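Local coordinates for protein 3-hydroxyacyl-thioester dehydratase X (Mycobacterium tuberculosis, PDB 4OOB) that hydrates trans-2-enoyl-CoA thioesters and dehydrates (3R)-3-hydroxyacyl-CoA in fatty acid metabolism, with a preference for C8 to C12 chains, at residues L17-A22 with F45-P50. Numbering follows the deposited sequence.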
ATOM      1  N   LEU A  17       1.160 -18.157  10.457  1.00 45.05           N
ATOM      2  CA  LEU A  17       0.322 -17.032  10.775  1.00 41.55           C
ATOM      3  C   LEU A  17      -1.062 -17.391  10.243  1.00 40.59           C
ATOM      4  O   LEU A  17      -1.222 -17.633   9.025  1.00 34.40           O
ATOM      5  CB  LEU A  17       0.886 -15.766  10.113  1.00 41.48           C
ATOM      6  CG  LEU A  17       0.342 -14.436  10.601  1.00 39.93           C
ATOM      7  CD1 LEU A  17       0.855 -14.161  12.004  1.00 41.87           C
ATOM      8  CD2 LEU A  17       0.725 -13.329   9.652  1.00 38.37           C
ATOM      9  N   PRO A  18      -2.049 -17.515  11.162  1.00 39.55           N
ATOM     10  CA  PRO A  18      -3.419 -17.787  10.717  1.00 38.67           C
ATOM     11  C   PRO A  18      -4.058 -16.541  10.118  1.00 33.57           C
ATOM     12  O   PRO A  18      -3.631 -15.430  10.377  1.00 28.81           O
ATOM     13  CB  PRO A  18      -4.157 -18.200  12.009  1.00 40.06           C
ATOM     14  CG  PRO A  18      -3.360 -17.613  13.128  1.00 40.45           C
ATOM     15  CD  PRO A  18      -1.932 -17.462  12.636  1.00 40.56           C
ATOM     16  N   ILE A  19      -5.072 -16.750   9.300  1.00 34.11           N
ATOM     17  CA  ILE A  19      -5.817 -15.648   8.729  1.00 32.91           C
ATOM     18  C   ILE A  19      -7.193 -15.649   9.369  1.00 32.37           C
ATOM     19  O   ILE A  19      -7.895 -16.650   9.332  1.00 35.07           O
ATOM     20  CB  ILE A  19      -5.866 -15.792   7.190  1.00 33.44           C
ATOM     21  CG1 ILE A  19      -4.471 -15.454   6.623  1.00 32.30           C
ATOM     22  CG2 ILE A  19      -6.970 -14.929   6.572  1.00 31.72           C
ATOM     23  CD1 ILE A  19      -4.199 -15.965   5.221  1.00 33.23           C
ATOM     24  N   ASP A  20      -7.546 -14.526   9.981  1.00 31.20           N
ATOM     25  CA  ASP A  20      -8.884 -14.286  10.434  1.00 30.89           C
ATOM     26  C   ASP A  20      -9.837 -13.830   9.315  1.00 31.03           C
ATOM     27  O   ASP A  20      -9.766 -12.674   8.869  1.00 29.68           O
ATOM     28  CB  ASP A  20      -8.899 -13.243  11.523  1.00 30.74           C
ATOM     29  CG  ASP A  20     -10.280 -13.021  12.047  1.00 33.01           C
ATOM     30  OD1 ASP A  20     -11.165 -13.843  11.709  1.00 34.31           O
ATOM     31  OD2 ASP A  20     -10.501 -12.029  12.765  1.00 34.21           O
ATOM     32  N   PRO A  21     -10.799 -14.697   8.928  1.00 28.92           N
ATOM     33  CA  PRO A  21     -11.705 -14.339   7.859  1.00 28.01           C
ATOM     34  C   PRO A  21     -12.497 -13.048   8.089  1.00 28.02           C
ATOM     35  O   PRO A  21     -12.880 -12.393   7.098  1.00 27.56           O
ATOM     36  CB  PRO A  21     -12.653 -15.527   7.770  1.00 29.03           C
ATOM     37  CG  PRO A  21     -11.960 -16.654   8.472  1.00 29.99           C
ATOM     38  CD  PRO A  21     -11.108 -16.009   9.511  1.00 29.65           C
ATOM     39  N   ALA A  22     -12.759 -12.704   9.358  1.00 27.92           N
ATOM     40  CA  ALA A  22     -13.510 -11.474   9.720  1.00 27.68           C
ATOM     41  C   ALA A  22     -12.700 -10.229   9.359  1.00 26.79           C
ATOM     42  O   ALA A  22     -13.250  -9.165   9.006  1.00 27.34           O
ATOM     43  CB  ALA A  22     -13.834 -11.448  11.211  1.00 27.01           C
ATOM     44  N   PHE A  45      -0.462  -7.323   2.460  1.00 13.66           N
ATOM     45  CA  PHE A  45       0.199  -6.167   3.020  1.00 14.27           C
ATOM     46  C   PHE A  45      -0.283  -5.941   4.451  1.00 14.73           C
ATOM     47  O   PHE A  45       0.534  -5.780   5.368  1.00 15.06           O
ATOM     48  CB  PHE A  45       0.016  -4.878   2.182  1.00 13.74           C
ATOM     49  CG  PHE A  45       0.717  -3.683   2.774  1.00 13.00           C
ATOM     50  CD1 PHE A  45       1.992  -3.300   2.340  1.00 13.41           C
ATOM     51  CD2 PHE A  45       0.122  -2.929   3.751  1.00 12.84           C
ATOM     52  CE1 PHE A  45       2.645  -2.198   2.887  1.00 13.00           C
ATOM     53  CE2 PHE A  45       0.782  -1.836   4.332  1.00 12.81           C
ATOM     54  CZ  PHE A  45       2.028  -1.448   3.874  1.00 12.81           C
ATOM     55  N   ALA A  46      -1.585  -5.874   4.656  1.00 15.30           N
ATOM     56  CA  ALA A  46      -2.086  -5.650   6.036  1.00 16.40           C
ATOM     57  C   ALA A  46      -1.704  -6.800   6.967  1.00 16.44           C
ATOM     58  O   ALA A  46      -1.237  -6.616   8.093  1.00 16.94           O
ATOM     59  CB  ALA A  46      -3.581  -5.425   6.044  1.00 16.48           C
ATOM     60  N   LEU A  47      -1.851  -8.009   6.475  1.00 17.30           N
ATOM     61  CA  LEU A  47      -1.609  -9.170   7.303  1.00 17.01           C
ATOM     62  C   LEU A  47      -0.172  -9.228   7.862  1.00 16.79           C
ATOM     63  O   LEU A  47       0.048  -9.651   9.010  1.00 17.17           O
ATOM     64  CB  LEU A  47      -1.869 -10.414   6.456  1.00 17.29           C
ATOM     65  CG  LEU A  47      -1.702 -11.807   7.084  1.00 17.17           C
ATOM     66  CD1 LEU A  47      -2.797 -12.103   8.102  1.00 17.46           C
ATOM     67  CD2 LEU A  47      -1.691 -12.838   5.964  1.00 17.24           C
ATOM     68  N   THR A  48       0.796  -8.884   7.011  1.00 16.36           N
ATOM     69  CA  THR A  48       2.221  -9.001   7.338  1.00 14.98           C
ATOM     70  C   THR A  48       2.782  -7.764   7.992  1.00 15.42           C
ATOM     71  O   THR A  48       3.852  -7.822   8.568  1.00 15.28           O
ATOM     72  CB  THR A  48       3.088  -9.371   6.093  1.00 14.51           C
ATOM     73  OG1 THR A  48       3.019  -8.352   5.103  1.00 13.78           O
ATOM     74  CG2 THR A  48       2.653 -10.712   5.451  1.00 14.33           C
ATOM     75  N   PHE A  49       2.069  -6.643   7.957  1.00 17.56           N
ATOM     76  CA  PHE A  49       2.701  -5.361   8.297  1.00 19.61           C
ATOM     77  C   PHE A  49       3.195  -5.245   9.729  1.00 20.31           C
ATOM     78  O   PHE A  49       4.252  -4.671  10.020  1.00 18.18           O
ATOM     79  CB  PHE A  49       1.766  -4.195   8.037  1.00 21.96           C
ATOM     80  CG  PHE A  49       2.483  -2.863   7.969  1.00 23.55           C
ATOM     81  CD1 PHE A  49       3.500  -2.662   7.059  1.00 26.31           C
ATOM     82  CD2 PHE A  49       2.169  -1.845   8.832  1.00 24.66           C
ATOM     83  CE1 PHE A  49       4.167  -1.440   6.985  1.00 28.11           C
ATOM     84  CE2 PHE A  49       2.829  -0.640   8.783  1.00 24.90           C
ATOM     85  CZ  PHE A  49       3.822  -0.427   7.860  1.00 26.13           C
ATOM     86  N   PRO A  50       2.419  -5.775  10.648  1.00 22.69           N
ATOM     87  CA  PRO A  50       2.966  -5.763  11.985  1.00 23.29           C
ATOM     88  C   PRO A  50       4.258  -6.610  12.116  1.00 22.19           C
ATOM     89  O   PRO A  50       5.123  -6.213  12.893  1.00 21.49           O
ATOM     90  CB  PRO A  50       1.803  -6.304  12.829  1.00 26.27           C
ATOM     91  CG  PRO A  50       0.559  -5.942  12.001  1.00 25.58           C
ATOM     92  CD  PRO A  50       1.053  -6.326  10.625  1.00 24.65           C
TER
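Leu-17 to Ala-22 leads from strand 12-18 into the first turn of helix 21-31 and passes one side of the helical segment 45-50, closest at Ile-19 and Leu-47, whose CA atoms are 7.9 Å apart. No hydrogen bond joins the two; Leu-47 makes every touch from the helix. It meets Leu-17 tip to tip, Leu-17 CD2 lying 3.8 Å from Leu-47 CG and equally near the carbonyl oxygen of Leu-47. Both leucines hold CG opposite the backbone N (chi1 -166° for Leu-17, -179° for Leu-47), which extends each towards the other segment. Ile-19 instead crosses the leucine at about a right angle: its CG1 sits 3.9 Å from Leu-47 CD2 and 4.0 Å from Leu-47 CD1, and is therefore in contact with both methyls. In this hotdog fold, helix 43-57 packs on the antiparallel sheet, and the contact lies where the helix meets strand 12-18, at one edge of the sheet. Val-87 of the adjoining strand 86-99 touches Leu-17 and Leu-47 alike and is backbone hydrogen-bonded to Leu-17, placing the contact over the edge of the sheet. Beyond Ile-19 the chain turns away, and Asp-20 N-caps helix 21-31: its OD1 accepts from Ala-22 N at 3.1 Å, with the donor 69° out of the carboxylate plane.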